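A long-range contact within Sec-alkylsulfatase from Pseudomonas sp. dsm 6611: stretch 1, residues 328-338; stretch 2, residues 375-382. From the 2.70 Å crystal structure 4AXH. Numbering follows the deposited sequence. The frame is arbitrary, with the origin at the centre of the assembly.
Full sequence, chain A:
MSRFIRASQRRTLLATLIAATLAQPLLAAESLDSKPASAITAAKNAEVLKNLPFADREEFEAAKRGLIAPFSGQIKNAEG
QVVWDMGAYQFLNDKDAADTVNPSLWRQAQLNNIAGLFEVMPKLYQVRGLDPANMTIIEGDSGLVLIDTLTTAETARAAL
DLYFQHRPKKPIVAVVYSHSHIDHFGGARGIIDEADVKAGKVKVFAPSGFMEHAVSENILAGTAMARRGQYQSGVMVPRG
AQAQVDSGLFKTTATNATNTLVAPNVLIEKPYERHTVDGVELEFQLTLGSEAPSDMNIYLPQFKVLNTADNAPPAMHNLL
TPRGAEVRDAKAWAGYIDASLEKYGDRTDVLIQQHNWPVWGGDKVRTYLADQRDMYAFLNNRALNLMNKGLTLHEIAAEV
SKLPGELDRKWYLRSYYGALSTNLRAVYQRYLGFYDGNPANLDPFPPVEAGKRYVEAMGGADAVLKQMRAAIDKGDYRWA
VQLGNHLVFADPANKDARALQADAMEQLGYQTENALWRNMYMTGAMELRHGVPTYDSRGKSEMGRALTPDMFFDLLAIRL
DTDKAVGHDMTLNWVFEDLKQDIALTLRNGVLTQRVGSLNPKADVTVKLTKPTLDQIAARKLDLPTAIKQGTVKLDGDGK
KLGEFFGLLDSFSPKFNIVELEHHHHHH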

# COMPACT_ATOMS: atom_id res chain seq x y z
N ARG A 328 0.20 -6.61 -0.22
CA ARG A 328 -0.74 -7.59 -0.75
C ARG A 328 -2.06 -7.50 0.02
O ARG A 328 -2.11 -6.90 1.10
CB ARG A 328 -0.15 -9.00 -0.67
CG ARG A 328 0.94 -9.18 -1.66
CD ARG A 328 1.91 -10.19 -1.18
NE ARG A 328 2.84 -10.60 -2.25
CZ ARG A 328 3.92 -11.34 -2.05
NH1 ARG A 328 4.23 -11.78 -0.82
NH2 ARG A 328 4.73 -11.64 -3.07
N ASP A 329 -3.14 -8.04 -0.56
CA ASP A 329 -4.47 -8.03 0.06
C ASP A 329 -4.76 -9.40 0.70
O ASP A 329 -5.13 -10.38 0.00
CB ASP A 329 -5.55 -7.65 -0.98
CG ASP A 329 -6.96 -7.51 -0.43
OD1 ASP A 329 -7.13 -7.60 0.82
OD2 ASP A 329 -7.90 -7.29 -1.25
N ALA A 330 -4.64 -9.43 2.06
CA ALA A 330 -4.93 -10.60 2.90
C ALA A 330 -6.38 -11.03 2.77
O ALA A 330 -6.65 -12.24 2.75
CB ALA A 330 -4.58 -10.33 4.36
N LYS A 331 -7.31 -10.05 2.61
CA LYS A 331 -8.75 -10.32 2.42
C LYS A 331 -9.00 -11.15 1.15
O LYS A 331 -9.72 -12.15 1.19
CB LYS A 331 -9.57 -9.01 2.46
CG LYS A 331 -10.99 -9.09 1.88
CD LYS A 331 -12.09 -8.73 2.89
CE LYS A 331 -12.67 -9.94 3.60
NZ LYS A 331 -11.81 -10.43 4.71
N ALA A 332 -8.37 -10.75 0.04
CA ALA A 332 -8.52 -11.46 -1.23
C ALA A 332 -7.86 -12.84 -1.18
O ALA A 332 -8.41 -13.84 -1.68
CB ALA A 332 -7.96 -10.61 -2.38
N TRP A 333 -6.68 -12.88 -0.55
CA TRP A 333 -5.92 -14.11 -0.34
C TRP A 333 -6.77 -15.16 0.43
O TRP A 333 -6.96 -16.26 -0.09
CB TRP A 333 -4.64 -13.78 0.46
CG TRP A 333 -3.49 -14.72 0.26
CD1 TRP A 333 -3.54 -16.08 0.09
CD2 TRP A 333 -2.11 -14.38 0.36
NE1 TRP A 333 -2.27 -16.61 0.06
CE2 TRP A 333 -1.37 -15.58 0.23
CE3 TRP A 333 -1.41 -13.15 0.55
CZ2 TRP A 333 0.04 -15.59 0.23
CZ3 TRP A 333 -0.03 -13.18 0.61
CH2 TRP A 333 0.68 -14.38 0.41
N ALA A 334 -7.35 -14.79 1.60
CA ALA A 334 -8.22 -15.68 2.38
C ALA A 334 -9.43 -16.16 1.57
O ALA A 334 -9.77 -17.35 1.63
CB ALA A 334 -8.65 -15.02 3.68
N GLY A 335 -10.01 -15.27 0.76
CA GLY A 335 -11.14 -15.59 -0.12
C GLY A 335 -10.84 -16.62 -1.19
O GLY A 335 -11.72 -17.43 -1.56
N TYR A 336 -9.59 -16.62 -1.71
CA TYR A 336 -9.15 -17.57 -2.73
C TYR A 336 -8.82 -18.95 -2.13
O TYR A 336 -8.98 -19.99 -2.79
CB TYR A 336 -7.94 -17.02 -3.49
CG TYR A 336 -8.24 -15.88 -4.44
CD1 TYR A 336 -9.28 -15.97 -5.36
CD2 TYR A 336 -7.45 -14.73 -4.47
CE1 TYR A 336 -9.56 -14.95 -6.26
CE2 TYR A 336 -7.72 -13.70 -5.36
CZ TYR A 336 -8.78 -13.81 -6.25
OH TYR A 336 -9.02 -12.84 -7.18
N ILE A 337 -8.32 -18.96 -0.89
CA ILE A 337 -8.01 -20.20 -0.17
C ILE A 337 -9.37 -20.91 0.08
O ILE A 337 -9.52 -22.08 -0.26
CB ILE A 337 -7.20 -19.93 1.15
CG1 ILE A 337 -5.77 -19.44 0.82
CG2 ILE A 337 -7.16 -21.20 2.00
CD1 ILE A 337 -4.99 -18.80 1.90
N ASP A 338 -10.36 -20.14 0.60
CA ASP A 338 -11.71 -20.60 0.91
C ASP A 338 -12.44 -21.08 -0.33
O ASP A 338 -13.12 -22.10 -0.26
CB ASP A 338 -12.47 -19.47 1.61
CG ASP A 338 -13.78 -19.85 2.28
OD1 ASP A 338 -13.84 -20.95 2.88
OD2 ASP A 338 -14.71 -18.99 2.28
N MET A 375 -5.91 -17.81 8.84
CA MET A 375 -4.68 -17.06 9.16
C MET A 375 -4.64 -15.71 8.45
O MET A 375 -4.33 -14.70 9.08
CB MET A 375 -3.43 -17.89 8.89
CG MET A 375 -2.14 -17.13 9.03
SD MET A 375 -0.63 -18.05 8.63
CE MET A 375 -0.99 -18.75 7.07
N TYR A 376 -5.01 -15.70 7.16
CA TYR A 376 -5.04 -14.47 6.38
C TYR A 376 -6.18 -13.57 6.74
O TYR A 376 -5.95 -12.36 6.92
CB TYR A 376 -4.88 -14.74 4.87
CG TYR A 376 -3.50 -15.29 4.54
CD1 TYR A 376 -2.36 -14.52 4.69
CD2 TYR A 376 -3.34 -16.63 4.18
CE1 TYR A 376 -1.09 -15.05 4.49
CE2 TYR A 376 -2.08 -17.16 3.94
CZ TYR A 376 -0.95 -16.36 4.09
OH TYR A 376 0.31 -16.86 3.85
N ALA A 377 -7.40 -14.14 6.95
CA ALA A 377 -8.56 -13.33 7.34
C ALA A 377 -8.32 -12.72 8.70
O ALA A 377 -8.68 -11.56 8.89
CB ALA A 377 -9.83 -14.17 7.35
N PHE A 378 -7.62 -13.44 9.60
CA PHE A 378 -7.28 -12.92 10.92
C PHE A 378 -6.36 -11.69 10.78
O PHE A 378 -6.55 -10.68 11.47
CB PHE A 378 -6.62 -13.99 11.81
CG PHE A 378 -5.96 -13.46 13.05
CD1 PHE A 378 -6.73 -13.04 14.13
CD2 PHE A 378 -4.57 -13.35 13.13
CE1 PHE A 378 -6.12 -12.54 15.30
CE2 PHE A 378 -3.96 -12.82 14.28
CZ PHE A 378 -4.74 -12.41 15.36
N LEU A 379 -5.35 -11.79 9.93
CA LEU A 379 -4.41 -10.70 9.75
C LEU A 379 -5.14 -9.44 9.35
O LEU A 379 -5.00 -8.44 10.04
CB LEU A 379 -3.28 -11.07 8.77
CG LEU A 379 -2.23 -11.99 9.33
CD1 LEU A 379 -1.38 -12.56 8.19
CD2 LEU A 379 -1.36 -11.29 10.36
N ASN A 380 -5.99 -9.54 8.34
CA ASN A 380 -6.80 -8.43 7.85
C ASN A 380 -7.79 -7.93 8.93
O ASN A 380 -7.72 -6.78 9.35
CB ASN A 380 -7.54 -8.87 6.59
CG ASN A 380 -8.28 -7.75 5.92
OD1 ASN A 380 -7.70 -6.97 5.15
ND2 ASN A 380 -9.57 -7.64 6.21
N ASN A 381 -8.68 -8.83 9.40
CA ASN A 381 -9.74 -8.52 10.34
C ASN A 381 -9.30 -8.07 11.72
O ASN A 381 -9.92 -7.16 12.25
CB ASN A 381 -10.77 -9.63 10.42
CG ASN A 381 -11.43 -10.00 9.11
OD1 ASN A 381 -11.64 -9.16 8.21
ND2 ASN A 381 -11.81 -11.27 9.00
N ARG A 382 -8.28 -8.71 12.33
CA ARG A 382 -7.84 -8.31 13.68
C ARG A 382 -7.19 -6.94 13.63
O ARG A 382 -7.47 -6.11 14.51
CB ARG A 382 -6.92 -9.35 14.31
CG ARG A 382 -6.28 -8.95 15.66
CD ARG A 382 -6.90 -9.62 16.88
NE ARG A 382 -8.09 -8.93 17.34
CZ ARG A 382 -8.22 -8.40 18.54
NH1 ARG A 382 -7.25 -8.51 19.43
NH2 ARG A 382 -9.34 -7.77 18.88
O HOH W 1 -5.98 -6.44 2.97
O HOH W 2 -13.59 -12.17 7.12

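This is a close, nearly antiparallel helix-helix contact built on apolar packing around one tyrosine, with no direct hydrogen bond between the stretches and two waters bridging its polar end. The axes of helix 330-338 and helix 375-382 approach to 7.9 Å, and their N-to-C directions differ by 152°. Small residues permit this spacing: the CA atoms of Ala330 and Tyr376 lie 5.2 Å apart, and Ala330 CB reaches to 3.5 Å from the backbone atom Tyr376 O. One turn on, Ala334 CB sits 3.6 Å from Ala377 N and 3.9 Å from Ala377 CB, so the methyl group packs directly against the opposing backbone.

Tyr376 is the knob of the interface, its side chain seated among Ala330, Trp333, Ala334 and Ile337, residues spaced three and four apart along one helical face. Its ring stacks face to face on the five-membered ring of Trp333; centroids 4.2 Å apart and planes inclined by only 10° establish the geometry. Ile337 CD1 closes the pocket at 3.6 Å from Tyr376 CD2, approaching the ring obliquely. Tyr376 OH and Trp333 NE1 are hydrogen-bonded elsewhere in the structure, so neither polar group is left unsatisfied by this packing.

Polar chemistry gathers near the start of the first helix. Asp329 caps it: OD1 accepts weak bonds from Lys331 N (3.0 Å, 126°) and Ala332 N (3.5 Å, 154°). Asp329 OD1 and Asn380 OD1, both acceptors, stand 4.4 Å apart; water 1 reconciles them by donating to Asp329 OD1 at 2.7 Å and to Asn380 OD1 at 2.8 Å. Water 2 makes a second bridge, accepting from Asn381 ND2 at 2.7 Å and, weakly, from Lys331 NZ at 3.5 Å. Within the second helix, Asn380 ND2 donates to Asn381 OD1 at 3.3 Å, linking the two water-bound side chains.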